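Local coordinates for AOC_like domain-containing protein (Frankia sp. Cc1.17, PDB 7DVI) that catalyses an exo-selective intermolecular Diels-Alder reaction on non-natural substrates and has an allene oxide cyclase-like beta-barrel domain, at residues A[72-77]-A[83-88]; A[111-116]-A[144-149]; A[56-61]-A[91-96]. All coordinates share one frame; numbering follows the deposited sequence. Where two conformers were deposited one is given.

Contact 1: residues A[72-77]-A[83-88]; sequences EIRYKK and LTYYSE. With EDO (1,2-ethanediol), chain G; EDO (1,2-ethanediol), chain F; EDO (1,2-ethanediol), chain D; EDO (1,2-ethanediol), chain R.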
loop_
_atom_site.group_PDB
_atom_site.type_symbol
_atom_site.label_atom_id
_atom_site.label_comp_id
_atom_site.label_asym_id
_atom_site.label_seq_id
_atom_site.Cartn_x
_atom_site.Cartn_y
_atom_site.Cartn_z
ATOM N N GLU A 72 10.869 6.599 -6.633
ATOM C CA GLU A 72 12.188 6.038 -6.279
ATOM C C GLU A 72 12.183 4.583 -6.700
ATOM O O GLU A 72 11.218 3.847 -6.346
ATOM C CB GLU A 72 12.464 6.154 -4.792
ATOM C CG GLU A 72 13.826 5.633 -4.407
ATOM C CD GLU A 72 14.272 5.976 -3.012
ATOM O OE1 GLU A 72 13.516 6.705 -2.301
ATOM O OE2 GLU A 72 15.408 5.587 -2.654
ATOM N N ILE A 73 13.237 4.179 -7.430
ATOM C CA ILE A 73 13.438 2.735 -7.726
ATOM C C ILE A 73 13.819 2.083 -6.409
ATOM O O ILE A 73 14.840 2.506 -5.822
ATOM C CB ILE A 73 14.582 2.540 -8.762
ATOM C CG1 ILE A 73 14.403 3.406 -10.012
ATOM C CG2 ILE A 73 14.716 1.063 -9.073
ATOM C CD1 ILE A 73 13.127 3.155 -10.783
ATOM N N ARG A 74 13.091 1.090 -5.921
ATOM C CA ARG A 74 13.387 0.636 -4.541
ATOM C C ARG A 74 14.000 -0.770 -4.535
ATOM O O ARG A 74 14.829 -1.056 -3.673
ATOM C CB ARG A 74 12.119 0.687 -3.677
ATOM C CG ARG A 74 11.709 2.102 -3.297
ATOM C CD ARG A 74 12.640 2.701 -2.261
ATOM N NE ARG A 74 12.380 2.026 -1.001
ATOM C CZ ARG A 74 11.333 2.255 -0.189
ATOM N NH1 ARG A 74 10.461 3.240 -0.416
ATOM N NH2 ARG A 74 11.162 1.461 0.856
ATOM N N TYR A 75 13.529 -1.655 -5.360
ATOM C CA TYR A 75 14.056 -3.045 -5.378
ATOM C C TYR A 75 13.647 -3.761 -6.657
ATOM O O TYR A 75 12.706 -3.300 -7.336
ATOM C CB TYR A 75 13.588 -3.842 -4.157
ATOM C CG TYR A 75 12.099 -4.108 -4.034
ATOM C CD1 TYR A 75 11.260 -3.275 -3.302
ATOM C CD2 TYR A 75 11.550 -5.279 -4.519
ATOM C CE1 TYR A 75 9.916 -3.565 -3.121
ATOM C CE2 TYR A 75 10.216 -5.590 -4.357
ATOM C CZ TYR A 75 9.387 -4.722 -3.657
ATOM O OH TYR A 75 8.084 -5.100 -3.545
ATOM N N LYS A 76 14.364 -4.865 -6.957
ATOM C CA LYS A 76 14.100 -5.718 -8.141
ATOM C C LYS A 76 13.736 -7.122 -7.659
ATOM O O LYS A 76 14.235 -7.597 -6.628
ATOM C CB LYS A 76 15.282 -5.689 -9.117
ATOM C CG LYS A 76 15.640 -4.303 -9.627
ATOM C CD LYS A 76 16.758 -4.285 -10.657
ATOM C CE LYS A 76 17.588 -3.013 -10.635
ATOM N NZ LYS A 76 18.552 -2.956 -11.763
ATOM N N LYS A 77 12.811 -7.730 -8.356
ATOM C CA LYS A 77 12.413 -9.106 -8.049
ATOM C C LYS A 77 13.134 -10.083 -8.994
ATOM O O LYS A 77 13.486 -9.687 -10.126
ATOM C CB LYS A 77 10.904 -9.201 -8.205
ATOM C CG LYS A 77 10.171 -8.457 -7.088
ATOM C CD LYS A 77 8.974 -9.177 -6.587
ATOM C CE LYS A 77 7.879 -9.129 -7.609
ATOM N NZ LYS A 77 6.796 -10.049 -7.211
ATOM N N LEU A 83 10.416 -2.490 -8.731
ATOM C CA LEU A 83 9.409 -1.954 -7.804
ATOM C C LEU A 83 9.859 -0.548 -7.403
ATOM O O LEU A 83 11.009 -0.322 -6.939
ATOM C CB LEU A 83 9.205 -2.915 -6.632
ATOM C CG LEU A 83 8.091 -3.944 -6.807
ATOM C CD1 LEU A 83 6.711 -3.321 -6.927
ATOM C CD2 LEU A 83 8.355 -4.847 -8.009
ATOM N N THR A 84 8.947 0.363 -7.677
ATOM C CA THR A 84 9.133 1.820 -7.676
ATOM C C THR A 84 8.070 2.419 -6.732
ATOM O O THR A 84 6.869 2.104 -6.909
ATOM C CB THR A 84 9.030 2.320 -9.128
ATOM O OG1 THR A 84 9.975 1.602 -9.928
ATOM C CG2 THR A 84 9.353 3.785 -9.265
ATOM N N TYR A 85 8.503 3.280 -5.817
ATOM C CA TYR A 85 7.607 3.883 -4.798
ATOM C C TYR A 85 7.331 5.321 -5.163
ATOM O O TYR A 85 8.282 6.120 -5.193
ATOM C CB TYR A 85 8.169 3.745 -3.392
ATOM C CG TYR A 85 7.089 3.900 -2.343
ATOM C CD1 TYR A 85 6.304 2.817 -2.004
ATOM C CD2 TYR A 85 6.784 5.142 -1.796
ATOM C CE1 TYR A 85 5.294 2.933 -1.070
ATOM C CE2 TYR A 85 5.780 5.273 -0.841
ATOM C CZ TYR A 85 5.030 4.164 -0.495
ATOM O OH TYR A 85 4.003 4.264 0.401
ATOM N N TYR A 86 6.041 5.615 -5.368
ATOM C CA TYR A 86 5.507 6.936 -5.746
ATOM C C TYR A 86 4.788 7.557 -4.527
ATOM O O TYR A 86 4.113 6.842 -3.733
ATOM C CB TYR A 86 4.491 6.800 -6.879
ATOM C CG TYR A 86 5.078 6.494 -8.217
ATOM C CD1 TYR A 86 5.405 5.189 -8.561
ATOM C CD2 TYR A 86 5.270 7.495 -9.166
ATOM C CE1 TYR A 86 5.962 4.892 -9.791
ATOM C CE2 TYR A 86 5.785 7.189 -10.428
ATOM C CZ TYR A 86 6.172 5.898 -10.716
ATOM O OH TYR A 86 6.708 5.589 -11.933
ATOM N N SER A 87 4.970 8.851 -4.371
ATOM C CA SER A 87 4.258 9.696 -3.386
ATOM C C SER A 87 3.897 11.021 -4.041
ATOM O O SER A 87 4.843 11.682 -4.570
ATOM C CB SER A 87 5.106 9.938 -2.184
ATOM O OG SER A 87 4.298 10.335 -1.107
ATOM N N GLU A 88 2.636 11.428 -3.925
ATOM C CA GLU A 88 2.215 12.708 -4.504
ATOM C C GLU A 88 1.022 13.323 -3.735
ATOM O O GLU A 88 0.265 12.605 -3.062
ATOM C CB GLU A 88 1.839 12.522 -5.972
ATOM C CG GLU A 88 0.666 11.650 -6.190
ATOM C CD GLU A 88 0.505 11.177 -7.609
ATOM O OE1 GLU A 88 0.698 12.022 -8.543
ATOM O OE2 GLU A 88 0.054 10.014 -7.757
HETATM C C1 EDO G . 15.866 9.335 -0.509
HETATM O O1 EDO G . 15.605 9.282 -1.923
HETATM C C2 EDO G . 15.530 8.097 0.289
HETATM O O2 EDO G . 14.224 7.485 0.050
HETATM C C1 EDO F . 7.122 1.190 1.817
HETATM O O1 EDO F . 8.166 0.656 2.575
HETATM C C2 EDO F . 7.161 2.664 1.909
HETATM O O2 EDO F . 8.411 3.171 1.543
HETATM C C1 EDO D . 4.970 -4.460 -3.219
HETATM O O1 EDO D . 3.609 -4.682 -3.367
HETATM C C2 EDO D . 5.347 -4.680 -1.821
HETATM O O2 EDO D . 6.676 -4.275 -1.505
HETATM C C1 EDO R . 7.337 8.566 -13.806
HETATM O O1 EDO R . 6.736 7.323 -13.632
HETATM C C2 EDO R . 6.338 9.664 -13.761
HETATM O O2 EDO R . 6.799 10.883 -14.344
#
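A classic beta bulge interrupts this antiparallel pairing: Arg74 and Tyr75 both lie opposite Leu83, so one residue of strand 72-76 is extra. Leu83 O serves both amides, accepting from Arg74 N at 2.7 Å and, on a lone pair in the carbonyl plane, from Tyr75 N at 3.3 Å. Leu83 N returns a bond to Tyr75 O at 2.8 Å. Before the bulge the register is regular: Tyr85 N donates to Glu72 O at 2.8 Å, and Ile73 and Thr84 form a non-hydrogen-bonded pair.

The side-chain contact centres on Tyr75. Its CG sits between the backbone N and carbonyl carbon (chi1 65°), which folds the ring over Leu83; Leu83 CB lies 3.5 Å from the ring centroid, only 13° off the normal, a CH-pi contact over the face. A flat aromatic suits this place because it covers the leucine and still carries a hydroxyl onward to Asp129 of the second subunit, which Lys77 also reaches. Cutting Tyr75 back to alanine would probably uncover Leu83 and cost that aspartate its phenol partner. Arg74 bends at chi2 and chi3 to run alongside Tyr85, with NH1 3.8 Å from Tyr85 CB and the guanidinium plane turned 50° from the ring. O2 of the chain F ethanediol lies at the guanidinium edge, 2.8 Å from Arg74 NH1.

The two strands form the hairpin 63-76/82-92. Strand 95-104 flanks it beyond 82-92, sending Trp102 edge-to-face against both Tyr75 and Tyr85.

Contact 2: residues A[111-116]-A[144-149]; sequences GVWVGY and EARISL
This is a side-chain bridge without hydrogen bonds between two strands of the barrel that are not neighbours: Trp113 of 111-116 meets Glu144 and Arg146 of strand 143-150, and strand 129-135 runs between them. The backbones stay well apart, the nearest CA atoms, those of Trp113 and Ala145, being 8.9 Å from each other, so a large side chain is needed to span the distance. Tryptophan has the length. With CG anti to the carbonyl carbon (chi1 -83°), its six-membered ring leads toward the far strand. Trp113 CZ2 comes 3.7 Å from Glu144 OE2, which lies at the ring edge, the carboxylate plane turned 64° from the indole. Arg146 CG stands out of the ring plane beyond Trp113 CZ3, 4.0 Å from it, the two side chains crossing at about a right angle, so the arginine contributes its aliphatic stem.

The charged ends are engaged elsewhere: Glu144 in a salt bridge with Arg135, Arg146 with Glu26 and Glu133. Trp113 also packs on Arg135. The contact is therefore chiefly dispersion, perhaps with a small electrostatic gain, since the slightly positive C-H rim of the indole, rather than its electron-rich face, is turned to the carboxylate.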
loop_
_atom_site.group_PDB
_atom_site.type_symbol
_atom_site.label_atom_id
_atom_site.label_comp_id
_atom_site.label_asym_id
_atom_site.label_seq_id
_atom_site.Cartn_x
_atom_site.Cartn_y
_atom_site.Cartn_z
ATOM N N GLY A 111 3.136 0.796 -20.964
ATOM C CA GLY A 111 1.758 1.317 -21.109
ATOM C C GLY A 111 0.705 0.470 -20.394
ATOM O O GLY A 111 -0.499 0.544 -20.749
ATOM N N VAL A 112 1.095 -0.292 -19.382
ATOM C CA VAL A 112 0.132 -0.996 -18.490
ATOM C C VAL A 112 -0.372 0.028 -17.470
ATOM O O VAL A 112 0.440 0.871 -17.016
ATOM C CB VAL A 112 0.775 -2.204 -17.790
ATOM C CG1 VAL A 112 -0.176 -2.891 -16.822
ATOM C CG2 VAL A 112 1.321 -3.193 -18.815
ATOM N N TRP A 113 -1.650 -0.076 -17.137
ATOM C CA TRP A 113 -2.259 0.643 -15.995
ATOM C C TRP A 113 -1.462 0.361 -14.721
ATOM O O TRP A 113 -1.293 -0.821 -14.334
ATOM C CB TRP A 113 -3.719 0.242 -15.818
ATOM C CG TRP A 113 -4.667 0.980 -16.717
ATOM C CD1 TRP A 113 -5.341 0.458 -17.781
ATOM C CD2 TRP A 113 -5.135 2.338 -16.581
ATOM N NE1 TRP A 113 -6.153 1.406 -18.342
ATOM C CE2 TRP A 113 -6.058 2.567 -17.630
ATOM C CE3 TRP A 113 -4.841 3.393 -15.713
ATOM C CZ2 TRP A 113 -6.700 3.790 -17.818
ATOM C CZ3 TRP A 113 -5.486 4.603 -15.882
ATOM C CH2 TRP A 113 -6.382 4.804 -16.940
ATOM N N VAL A 114 -1.008 1.423 -14.066
ATOM C CA VAL A 114 -0.450 1.301 -12.697
ATOM C C VAL A 114 -1.295 2.159 -11.761
ATOM O O VAL A 114 -2.087 2.991 -12.233
ATOM C CB VAL A 114 1.033 1.709 -12.683
ATOM C CG1 VAL A 114 1.867 0.831 -13.626
ATOM C CG2 VAL A 114 1.239 3.185 -12.994
ATOM N N GLY A 115 -1.095 1.984 -10.469
ATOM C CA GLY A 115 -1.545 2.969 -9.465
ATOM C C GLY A 115 -1.436 2.424 -8.062
ATOM O O GLY A 115 -0.837 1.324 -7.857
ATOM N N TYR A 116 -2.006 3.163 -7.108
ATOM C CA TYR A 116 -1.777 2.898 -5.672
ATOM C C TYR A 116 -2.822 3.656 -4.845
ATOM O O TYR A 116 -3.570 4.503 -5.365
ATOM C CB TYR A 116 -0.361 3.347 -5.303
ATOM C CG TYR A 116 0.116 4.539 -6.096
ATOM C CD1 TYR A 116 -0.311 5.826 -5.833
ATOM C CD2 TYR A 116 1.001 4.366 -7.151
ATOM C CE1 TYR A 116 0.110 6.895 -6.611
ATOM C CE2 TYR A 116 1.409 5.416 -7.938
ATOM C CZ TYR A 116 0.954 6.694 -7.693
ATOM O OH TYR A 116 1.410 7.737 -8.484
ATOM N N GLU A 144 -2.717 9.122 -19.485
ATOM C CA GLU A 144 -4.135 9.001 -19.132
ATOM C C GLU A 144 -4.192 8.675 -17.638
ATOM O O GLU A 144 -3.404 7.809 -17.188
ATOM C CB GLU A 144 -4.755 7.853 -19.905
ATOM C CG GLU A 144 -6.251 7.781 -19.732
ATOM C CD GLU A 144 -6.865 6.573 -20.403
ATOM O OE1 GLU A 144 -6.135 5.853 -21.105
ATOM O OE2 GLU A 144 -8.038 6.306 -20.147
ATOM N N ALA A 145 -5.099 9.301 -16.908
ATOM C CA ALA A 145 -5.229 9.050 -15.454
ATOM C C ALA A 145 -6.703 8.817 -15.075
ATOM O O ALA A 145 -7.642 9.041 -15.901
ATOM C CB ALA A 145 -4.564 10.171 -14.711
ATOM N N ARG A 146 -6.892 8.190 -13.928
ATOM C CA ARG A 146 -8.212 8.055 -13.288
ATOM C C ARG A 146 -8.039 8.140 -11.773
ATOM O O ARG A 146 -6.937 7.795 -11.213
ATOM C CB ARG A 146 -8.975 6.827 -13.779
ATOM C CG ARG A 146 -8.470 5.478 -13.318
ATOM C CD ARG A 146 -9.345 4.418 -13.952
ATOM N NE ARG A 146 -10.724 4.429 -13.449
ATOM C CZ ARG A 146 -11.114 3.888 -12.301
ATOM N NH1 ARG A 146 -12.388 3.933 -11.966
ATOM N NH2 ARG A 146 -10.243 3.333 -11.473
ATOM N N ILE A 147 -9.086 8.647 -11.149
ATOM C CA ILE A 147 -9.186 8.831 -9.675
ATOM C C ILE A 147 -10.527 8.265 -9.250
ATOM O O ILE A 147 -11.554 8.579 -9.877
ATOM C CB ILE A 147 -9.010 10.308 -9.333
ATOM C CG1 ILE A 147 -7.649 10.814 -9.799
ATOM C CG2 ILE A 147 -9.228 10.551 -7.854
ATOM C CD1 ILE A 147 -7.548 12.284 -9.828
ATOM N N SER A 148 -10.502 7.393 -8.268
ATOM C CA SER A 148 -11.707 6.692 -7.810
ATOM C C SER A 148 -11.648 6.563 -6.283
ATOM O O SER A 148 -10.785 5.832 -5.791
ATOM C CB SER A 148 -11.804 5.406 -8.564
ATOM O OG SER A 148 -12.929 4.682 -8.165
ATOM N N LEU A 149 -12.452 7.352 -5.553
ATOM C CA LEU A 149 -12.509 7.320 -4.070
ATOM C C LEU A 149 -13.950 7.046 -3.616
ATOM O O LEU A 149 -14.898 7.492 -4.323
ATOM C CB LEU A 149 -11.960 8.637 -3.536
ATOM C CG LEU A 149 -10.439 8.715 -3.368
ATOM C CD1 LEU A 149 -9.730 9.001 -4.687
ATOM C CD2 LEU A 149 -10.072 9.780 -2.379
#

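Contact 3: residues A[56-61]-A[91-96]; sequences LYDSSR and FLRDGI. With EDO (1,2-ethanediol), chain I; EDO (1,2-ethanediol), chain H.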
loop_
_atom_site.group_PDB
_atom_site.type_symbol
_atom_site.label_atom_id
_atom_site.label_comp_id
_atom_site.label_asym_id
_atom_site.label_seq_id
_atom_site.Cartn_x
_atom_site.Cartn_y
_atom_site.Cartn_z
ATOM N N LEU A 56 -3.723 18.084 -14.617
ATOM C CA LEU A 56 -4.770 17.125 -14.967
ATOM C C LEU A 56 -5.903 17.931 -15.607
ATOM O O LEU A 56 -6.281 18.973 -15.036
ATOM C CB LEU A 56 -5.275 16.417 -13.707
ATOM C CG LEU A 56 -4.389 15.281 -13.178
ATOM C CD1 LEU A 56 -3.178 15.879 -12.492
ATOM C CD2 LEU A 56 -5.183 14.405 -12.226
ATOM N N TYR A 57 -6.462 17.365 -16.671
ATOM C CA TYR A 57 -7.645 17.855 -17.405
ATOM C C TYR A 57 -8.675 16.738 -17.390
ATOM O O TYR A 57 -8.316 15.555 -17.584
ATOM C CB TYR A 57 -7.209 18.317 -18.799
ATOM C CG TYR A 57 -6.328 19.535 -18.778
ATOM C CD1 TYR A 57 -4.966 19.441 -18.523
ATOM C CD2 TYR A 57 -6.862 20.796 -19.028
ATOM C CE1 TYR A 57 -4.173 20.570 -18.456
ATOM C CE2 TYR A 57 -6.078 21.927 -18.978
ATOM C CZ TYR A 57 -4.733 21.812 -18.695
ATOM O OH TYR A 57 -3.951 22.926 -18.685
ATOM N N ASP A 58 -9.937 17.095 -17.136
ATOM C CA ASP A 58 -11.045 16.111 -17.143
ATOM C C ASP A 58 -11.319 15.689 -18.601
ATOM O O ASP A 58 -10.631 16.168 -19.517
ATOM C CB ASP A 58 -12.240 16.660 -16.366
ATOM C CG ASP A 58 -12.943 17.826 -17.054
ATOM O OD1 ASP A 58 -12.858 17.928 -18.331
ATOM O OD2 ASP A 58 -13.518 18.642 -16.304
ATOM N N SER A 59 -12.253 14.767 -18.796
ATOM C CA SER A 59 -12.566 14.142 -20.100
ATOM C C SER A 59 -13.079 15.204 -21.084
ATOM O O SER A 59 -13.067 14.923 -22.272
ATOM C CB SER A 59 -13.546 13.038 -19.939
ATOM O OG SER A 59 -14.777 13.523 -19.433
ATOM N N SER A 60 -13.448 16.389 -20.604
ATOM C CA SER A 60 -13.818 17.564 -21.430
ATOM C C SER A 60 -12.619 18.483 -21.661
ATOM O O SER A 60 -12.826 19.540 -22.234
ATOM C CB SER A 60 -14.955 18.283 -20.785
ATOM O OG SER A 60 -16.046 17.389 -20.686
ATOM N N ARG A 61 -11.417 18.111 -21.239
ATOM C CA ARG A 61 -10.173 18.916 -21.409
ATOM C C ARG A 61 -10.329 20.295 -20.772
ATOM O O ARG A 61 -9.601 21.208 -21.164
ATOM C CB ARG A 61 -9.707 19.032 -22.869
ATOM C CG ARG A 61 -8.395 18.299 -23.153
ATOM C CD ARG A 61 -7.547 18.882 -24.270
ATOM N NE ARG A 61 -6.398 19.667 -23.815
ATOM C CZ ARG A 61 -6.473 20.909 -23.368
ATOM N NH1 ARG A 61 -5.389 21.569 -23.001
ATOM N NH2 ARG A 61 -7.647 21.495 -23.287
ATOM N N PHE A 91 -3.988 18.552 -6.008
ATOM C CA PHE A 91 -4.740 19.777 -5.635
ATOM C C PHE A 91 -5.745 20.016 -6.764
ATOM O O PHE A 91 -5.320 20.389 -7.866
ATOM C CB PHE A 91 -3.728 20.899 -5.453
ATOM C CG PHE A 91 -2.847 20.698 -4.253
ATOM C CD1 PHE A 91 -3.222 21.159 -3.001
ATOM C CD2 PHE A 91 -1.637 20.005 -4.384
ATOM C CE1 PHE A 91 -2.408 20.969 -1.896
ATOM C CE2 PHE A 91 -0.806 19.843 -3.291
ATOM C CZ PHE A 91 -1.202 20.291 -2.040
ATOM N N LEU A 92 -6.966 19.562 -6.575
ATOM C CA LEU A 92 -8.017 19.593 -7.614
ATOM C C LEU A 92 -9.091 20.657 -7.303
ATOM O O LEU A 92 -9.129 21.196 -6.167
ATOM C CB LEU A 92 -8.635 18.204 -7.743
ATOM C CG LEU A 92 -7.637 17.049 -7.831
ATOM C CD1 LEU A 92 -8.343 15.753 -8.010
ATOM C CD2 LEU A 92 -6.657 17.253 -8.971
ATOM N N ARG A 93 -9.899 20.988 -8.327
ATOM C CA ARG A 93 -10.957 22.033 -8.249
ATOM C C ARG A 93 -11.910 21.659 -7.089
ATOM O O ARG A 93 -12.295 22.550 -6.353
ATOM C CB ARG A 93 -11.584 22.255 -9.643
ATOM C CG ARG A 93 -12.379 21.090 -10.241
ATOM C CD ARG A 93 -12.811 21.288 -11.704
ATOM N NE ARG A 93 -13.562 20.153 -12.253
ATOM C CZ ARG A 93 -13.444 19.684 -13.493
ATOM N NH1 ARG A 93 -14.145 18.630 -13.872
ATOM N NH2 ARG A 93 -12.592 20.227 -14.330
ATOM N N ASP A 94 -12.183 20.369 -6.880
ATOM C CA ASP A 94 -13.181 19.865 -5.900
ATOM C C ASP A 94 -12.539 19.285 -4.613
ATOM O O ASP A 94 -13.278 18.813 -3.748
ATOM C CB ASP A 94 -14.097 18.877 -6.612
ATOM C CG ASP A 94 -13.383 17.663 -7.205
ATOM O OD1 ASP A 94 -12.123 17.574 -7.118
ATOM O OD2 ASP A 94 -14.078 16.822 -7.749
ATOM N N GLY A 95 -11.216 19.356 -4.417
ATOM C CA GLY A 95 -10.605 18.905 -3.153
ATOM C C GLY A 95 -9.147 18.461 -3.322
ATOM O O GLY A 95 -8.516 18.800 -4.347
ATOM N N ILE A 96 -8.595 17.878 -2.260
ATOM C CA ILE A 96 -7.130 17.560 -2.149
ATOM C C ILE A 96 -7.036 16.089 -1.795
ATOM O O ILE A 96 -7.861 15.633 -1.010
ATOM C CB ILE A 96 -6.400 18.447 -1.131
ATOM C CG1 ILE A 96 -6.461 19.925 -1.547
ATOM C CG2 ILE A 96 -4.938 18.003 -0.918
ATOM C CD1 ILE A 96 -5.935 20.886 -0.493
HETATM C C1 EDO I . -6.607 23.318 -4.764
HETATM O O1 EDO I . -7.343 22.437 -3.948
HETATM C C2 EDO I . -5.748 24.262 -4.025
HETATM O O2 EDO I . -6.152 24.426 -2.688
HETATM C C1 EDO H . -17.523 15.686 -9.473
HETATM O O1 EDO H . -17.382 16.213 -10.770
HETATM C C2 EDO H . -17.196 16.630 -8.391
HETATM O O2 EDO H . -16.438 17.733 -8.794
#
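A salt bridge between Asp58 and Arg93 ties together two type I turns of the antiparallel barrel. Asp58 begins one, Asp58 to Arg61, that leads from strand 49-57 to strand 63-76; Arg93 lies in the other, from Leu92 to Gly95, which closes the hairpin of strands 82-92 and 95-104. The two side chains cross at about a right angle, with the carboxylate and guanidinium planes 72° apart. Arg93 approaches end-on and gives both terminal nitrogens to a single oxygen: Arg93 NH1, 2.5 Å from Asp58 OD2, meets the anti lone pair of that oxygen, while NH2, 2.7 Å from the same Asp58 OD2, comes from above the carboxylate plane.

Arginine has the reach required, its chain being extended from CG to NE, and its NH2 also bonds Leu63 O. Arg93 was modelled in two conformers, however; the geometry described is that of one, and its very short NH1 distance is doubtful. In the hairpin turn, Gly95 has phi 154°, where a side chain would press against the carbonyl oxygen of Asp94.

Aspartate suits its own turn as well, since its short carboxylate can fold back on the backbone that follows. The oxygen not used by Arg93 makes an Asx turn and also takes the amide of Glu62: Asp58 OD1 accepts from Ser60 N at 2.8 Å, the donor 33° out of the carboxylate plane.

Overall arrangement
All three contacts belong to one eight-stranded antiparallel barrel, whose strands lie side by side in chain order. Contact 1, in hairpin 63-76/82-92, and contact 3, between the turns after strands 49-57 and 82-92, share strand 82-92 but sit about 26 Å apart, centre to centre, on opposite sides of the chain's centre. Along the chain, contact 1 falls between the two segments of contact 3, and contact 2 follows both. Contact 2 is about 16 Å from contact 1 and 14 Å from contact 3, and touches each: Glu88 OE2 probably hydrogen-bonds Tyr116 OH, and Ile147 packs on Leu56 and Leu92. The three contacts thus tie together different parts of one closed barrel.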